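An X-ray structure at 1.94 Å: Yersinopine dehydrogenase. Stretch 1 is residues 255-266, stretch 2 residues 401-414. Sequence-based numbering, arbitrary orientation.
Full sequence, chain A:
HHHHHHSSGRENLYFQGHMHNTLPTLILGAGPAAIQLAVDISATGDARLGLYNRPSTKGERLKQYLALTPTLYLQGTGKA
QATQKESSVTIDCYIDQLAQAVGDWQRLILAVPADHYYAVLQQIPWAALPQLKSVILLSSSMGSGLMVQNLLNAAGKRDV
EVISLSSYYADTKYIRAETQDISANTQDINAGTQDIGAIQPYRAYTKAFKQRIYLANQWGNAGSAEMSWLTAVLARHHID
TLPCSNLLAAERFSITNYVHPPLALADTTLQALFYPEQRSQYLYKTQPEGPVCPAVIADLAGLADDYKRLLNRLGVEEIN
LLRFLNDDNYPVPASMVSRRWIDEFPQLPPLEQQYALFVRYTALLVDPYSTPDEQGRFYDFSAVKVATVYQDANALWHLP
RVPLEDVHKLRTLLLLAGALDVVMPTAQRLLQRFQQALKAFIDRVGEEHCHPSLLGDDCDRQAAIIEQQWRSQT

Stretch 1 (255-266) ITNYVHPPLALA
Stretch 2, residues 401-414: RVPLEDVHKLRTLL

The apolar centre of this contact forms where the C-terminal end of one helix meets the N-terminal end of another. Ala264 points its CB toward the second stretch. Ala264 CB lies 3.8 Å from Val402 CG1 and 4.1 Å from Pro403 CB. The side chain here is a single methyl, and the backbones are close: the CA atoms of Ala264 and Pro403 are 6.0 Å apart. Leu265 starts out sideways, but its end comes nearer. With chi1 m and chi2 t, Leu265 CD2 sits 3.6 Å from Pro403 CB and 3.9 Å from Val407 CG2. Val402 and Val407 both have chi1 t. Pro261 extends the apolar patch, with Pro261 CB 4.1 Å from Leu410 CD2; Leu410 is t, p.

The first helix runs through Thr256 and ends at Ala264. Leu265 follows it and leaves helical phi/psi at -105/9. Ala266, at -59/147, takes the N-cap position of the next helix. The first helix is kinked at Pro261 and Pro262, because a proline nitrogen carries no hydrogen to bond the preceding turn. The pattern resumes with Ala264 N to His260 O at 2.7 Å and Leu265 N to Pro261 O at 3.0 Å. Both prolines have a C-gamma exo pucker.

The second helix spans 401-414 and continues beyond it. A cis peptide bond precedes Pro403, whose ring is C-gamma endo; Val402 has phi/psi -98/115 and Pro403 -101/7. Regular turns follow, such as Val407 N to Pro403 O at 2.7 Å. The bond from Leu413 N to Lys409 O is weak at 3.4 Å.

The helix axes approach to 9.6 Å. Their N-to-C directions differ by 117°, with a signed crossing angle of -117°. Pro261 and Asp406 also pair in register, their CA atoms 6.4 Å apart. The contact buries 512 Å², both sides summed.

Further out, His260 and Asp406 point toward each other's stretch. His260 ND1 donates a hydrogen bond to Asp406 OD1 at 2.9 Å, with an N-H...acceptor angle of 136°. The acceptor lies at the ring edge, near its plane, where the nitrogen can donate. His260 has chi1 -82° and chi2 -171°; Asp406 has -51° and -81°. The imidazole also has an apolar neighbour, with His260 CE1 3.9 Å from Val402 CG2.

At the polar edge, Lys409 is extended (m, t, t, t). A water bridges the helices: its O donates to Asn257 OD1 at 2.7 Å and accepts from Lys409 NZ at 3.1 Å. Asn257 has chi1 m and chi2 61°. Asn257 ND2 lies 4.0 Å from Leu413 CD1.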

# COMPACT_ATOMS: atom_id res chain seq x y z
N ILE A 255 12.06 -13.57 -13.61
CA ILE A 255 11.06 -12.85 -12.82
C ILE A 255 9.85 -12.46 -13.67
O ILE A 255 8.70 -12.55 -13.20
CB ILE A 255 11.70 -11.62 -12.15
CG1 ILE A 255 10.68 -10.92 -11.23
CG2 ILE A 255 12.26 -10.68 -13.20
CD1 ILE A 255 11.24 -9.77 -10.46
N THR A 256 10.07 -12.00 -14.92
CA THR A 256 8.98 -11.41 -15.68
C THR A 256 7.92 -12.44 -16.04
O THR A 256 6.77 -12.07 -16.23
CB THR A 256 9.46 -10.74 -16.96
OG1 THR A 256 10.08 -11.72 -17.81
CG2 THR A 256 10.44 -9.61 -16.63
N ASN A 257 8.27 -13.72 -16.12
CA ASN A 257 7.23 -14.71 -16.38
C ASN A 257 6.23 -14.80 -15.24
O ASN A 257 5.08 -15.16 -15.46
CB ASN A 257 7.84 -16.09 -16.61
CG ASN A 257 8.65 -16.17 -17.91
OD1 ASN A 257 9.63 -15.45 -18.08
ND2 ASN A 257 8.21 -17.03 -18.84
N TYR A 258 6.67 -14.51 -14.01
CA TYR A 258 5.81 -14.56 -12.83
C TYR A 258 5.02 -13.28 -12.64
O TYR A 258 3.84 -13.33 -12.28
CB TYR A 258 6.64 -14.83 -11.57
CG TYR A 258 7.30 -16.19 -11.56
CD1 TYR A 258 6.62 -17.30 -11.10
CD2 TYR A 258 8.59 -16.35 -12.04
CE1 TYR A 258 7.23 -18.56 -11.10
CE2 TYR A 258 9.21 -17.60 -12.05
CZ TYR A 258 8.51 -18.70 -11.59
OH TYR A 258 9.10 -19.97 -11.58
N VAL A 259 5.65 -12.12 -12.85
CA VAL A 259 5.12 -10.85 -12.39
C VAL A 259 4.34 -10.11 -13.48
O VAL A 259 3.32 -9.48 -13.20
CB VAL A 259 6.28 -9.98 -11.87
CG1 VAL A 259 5.85 -8.56 -11.54
CG2 VAL A 259 6.88 -10.63 -10.67
N HIS A 260 4.84 -10.11 -14.70
CA HIS A 260 4.19 -9.34 -15.76
C HIS A 260 2.78 -9.79 -16.06
O HIS A 260 1.90 -8.92 -16.21
CB HIS A 260 5.05 -9.34 -17.02
CG HIS A 260 6.15 -8.33 -16.98
ND1 HIS A 260 6.93 -8.01 -18.07
CD2 HIS A 260 6.63 -7.60 -15.94
CE1 HIS A 260 7.83 -7.11 -17.71
NE2 HIS A 260 7.67 -6.85 -16.42
N PRO A 261 2.47 -11.07 -16.26
CA PRO A 261 1.13 -11.40 -16.76
C PRO A 261 0.03 -10.97 -15.80
O PRO A 261 -0.99 -10.41 -16.23
CB PRO A 261 1.17 -12.92 -16.97
CG PRO A 261 2.64 -13.18 -17.33
CD PRO A 261 3.38 -12.23 -16.37
N PRO A 262 0.19 -11.16 -14.49
CA PRO A 262 -0.89 -10.72 -13.58
C PRO A 262 -1.11 -9.22 -13.58
O PRO A 262 -2.26 -8.75 -13.52
CB PRO A 262 -0.41 -11.22 -12.21
CG PRO A 262 0.49 -12.35 -12.52
CD PRO A 262 1.20 -11.95 -13.78
N LEU A 263 -0.02 -8.45 -13.64
CA LEU A 263 -0.11 -6.99 -13.64
C LEU A 263 -0.54 -6.46 -15.00
O LEU A 263 -1.44 -5.62 -15.10
CB LEU A 263 1.24 -6.39 -13.26
CG LEU A 263 1.51 -6.07 -11.79
CD1 LEU A 263 0.94 -7.14 -10.88
CD2 LEU A 263 3.01 -5.89 -11.57
N ALA A 264 0.09 -6.95 -16.06
CA ALA A 264 -0.10 -6.38 -17.39
C ALA A 264 -1.42 -6.82 -18.00
O ALA A 264 -1.94 -6.14 -18.90
CB ALA A 264 1.06 -6.78 -18.32
N LEU A 265 -1.94 -7.97 -17.59
CA LEU A 265 -3.14 -8.54 -18.17
C LEU A 265 -4.35 -8.40 -17.23
O LEU A 265 -5.40 -8.97 -17.50
CB LEU A 265 -2.90 -10.01 -18.52
CG LEU A 265 -1.72 -10.34 -19.44
CD1 LEU A 265 -1.76 -11.82 -19.80
CD2 LEU A 265 -1.74 -9.49 -20.73
N ALA A 266 -4.21 -7.65 -16.15
CA ALA A 266 -5.37 -7.28 -15.36
C ALA A 266 -6.37 -6.50 -16.20
O ALA A 266 -6.01 -5.75 -17.11
CB ALA A 266 -4.93 -6.43 -14.17
N ARG A 401 5.84 -3.83 -26.06
CA ARG A 401 6.52 -5.08 -25.72
C ARG A 401 5.98 -5.67 -24.43
O ARG A 401 5.98 -6.90 -24.25
CB ARG A 401 8.03 -4.86 -25.62
CG ARG A 401 8.43 -3.87 -24.53
CD ARG A 401 9.78 -4.22 -23.91
NE ARG A 401 10.85 -3.40 -24.46
CZ ARG A 401 11.26 -2.25 -23.93
NH1 ARG A 401 10.70 -1.78 -22.81
NH2 ARG A 401 12.25 -1.58 -24.51
N VAL A 402 5.52 -4.84 -23.51
CA VAL A 402 4.65 -5.29 -22.43
C VAL A 402 3.21 -4.96 -22.86
O VAL A 402 2.87 -3.78 -23.00
CB VAL A 402 5.02 -4.63 -21.09
CG1 VAL A 402 4.04 -5.06 -20.02
CG2 VAL A 402 6.46 -5.05 -20.70
N PRO A 403 2.34 -5.97 -23.07
CA PRO A 403 2.40 -7.41 -22.78
C PRO A 403 2.72 -8.36 -23.95
O PRO A 403 2.61 -9.58 -23.77
CB PRO A 403 0.97 -7.69 -22.33
CG PRO A 403 0.15 -6.84 -23.32
CD PRO A 403 1.01 -5.57 -23.54
N LEU A 404 3.06 -7.83 -25.12
CA LEU A 404 3.21 -8.69 -26.30
C LEU A 404 4.19 -9.83 -26.05
O LEU A 404 3.89 -11.00 -26.35
CB LEU A 404 3.66 -7.86 -27.50
CG LEU A 404 3.84 -8.65 -28.81
CD1 LEU A 404 2.55 -9.26 -29.24
CD2 LEU A 404 4.38 -7.73 -29.87
N GLU A 405 5.37 -9.52 -25.50
CA GLU A 405 6.37 -10.55 -25.20
C GLU A 405 5.84 -11.54 -24.16
O GLU A 405 6.04 -12.76 -24.29
CB GLU A 405 7.66 -9.89 -24.70
CG GLU A 405 8.48 -9.13 -25.79
CD GLU A 405 9.66 -8.34 -25.20
OE1 GLU A 405 10.08 -8.64 -24.06
OE2 GLU A 405 10.15 -7.40 -25.86
N ASP A 406 5.11 -11.03 -23.16
CA ASP A 406 4.62 -11.85 -22.05
C ASP A 406 3.51 -12.77 -22.51
O ASP A 406 3.43 -13.93 -22.07
CB ASP A 406 4.14 -10.94 -20.90
CG ASP A 406 5.18 -9.88 -20.53
OD1 ASP A 406 6.15 -10.18 -19.78
OD2 ASP A 406 5.06 -8.76 -21.04
N VAL A 407 2.66 -12.29 -23.40
CA VAL A 407 1.63 -13.15 -23.95
C VAL A 407 2.25 -14.29 -24.74
O VAL A 407 1.88 -15.46 -24.56
CB VAL A 407 0.66 -12.30 -24.79
CG1 VAL A 407 -0.28 -13.17 -25.55
CG2 VAL A 407 -0.13 -11.37 -23.80
N HIS A 408 3.22 -13.98 -25.60
CA HIS A 408 3.90 -15.04 -26.35
C HIS A 408 4.55 -16.06 -25.41
O HIS A 408 4.35 -17.27 -25.55
CB HIS A 408 4.95 -14.43 -27.27
CG HIS A 408 4.39 -13.65 -28.41
ND1 HIS A 408 5.12 -12.69 -29.06
CD2 HIS A 408 3.18 -13.68 -29.02
CE1 HIS A 408 4.40 -12.16 -30.03
NE2 HIS A 408 3.20 -12.73 -30.01
N LYS A 409 5.28 -15.58 -24.41
CA LYS A 409 5.99 -16.53 -23.54
C LYS A 409 5.02 -17.42 -22.79
O LYS A 409 5.26 -18.63 -22.65
CB LYS A 409 6.88 -15.78 -22.57
CG LYS A 409 8.12 -15.13 -23.20
CD LYS A 409 8.77 -14.21 -22.17
CE LYS A 409 9.82 -13.30 -22.77
NZ LYS A 409 10.43 -12.43 -21.72
N LEU A 410 3.91 -16.85 -22.32
CA LEU A 410 2.98 -17.63 -21.53
C LEU A 410 2.14 -18.53 -22.43
O LEU A 410 1.85 -19.68 -22.05
CB LEU A 410 2.09 -16.69 -20.69
CG LEU A 410 1.01 -17.34 -19.85
CD1 LEU A 410 1.66 -18.30 -18.88
CD2 LEU A 410 0.25 -16.25 -19.10
N ARG A 411 1.75 -18.06 -23.62
CA ARG A 411 1.00 -18.94 -24.51
C ARG A 411 1.81 -20.17 -24.89
O ARG A 411 1.28 -21.29 -24.92
CB ARG A 411 0.58 -18.20 -25.78
CG ARG A 411 -0.15 -19.11 -26.80
CD ARG A 411 -0.76 -18.31 -27.94
NE ARG A 411 -1.60 -17.23 -27.40
CZ ARG A 411 -2.39 -16.46 -28.13
NH1 ARG A 411 -2.49 -16.68 -29.44
NH2 ARG A 411 -3.11 -15.49 -27.54
N THR A 412 3.10 -19.99 -25.20
CA THR A 412 3.93 -21.15 -25.52
C THR A 412 3.87 -22.17 -24.39
O THR A 412 3.66 -23.36 -24.63
CB THR A 412 5.38 -20.72 -25.81
OG1 THR A 412 5.42 -19.93 -27.02
CG2 THR A 412 6.28 -21.95 -26.00
N LEU A 413 4.02 -21.71 -23.14
CA LEU A 413 4.00 -22.63 -22.00
C LEU A 413 2.63 -23.23 -21.77
O LEU A 413 2.53 -24.41 -21.38
CB LEU A 413 4.50 -21.91 -20.76
CG LEU A 413 5.95 -21.47 -20.84
CD1 LEU A 413 6.35 -20.48 -19.74
CD2 LEU A 413 6.81 -22.68 -20.74
N LEU A 414 1.56 -22.47 -21.99
CA LEU A 414 0.22 -23.01 -21.85
C LEU A 414 -0.03 -24.11 -22.87
O LEU A 414 -0.66 -25.12 -22.55
CB LEU A 414 -0.83 -21.91 -22.01
CG LEU A 414 -2.28 -22.32 -21.69
CD1 LEU A 414 -2.43 -22.66 -20.22
CD2 LEU A 414 -3.24 -21.19 -22.02
O HOH W 1 11.59 -14.40 -19.65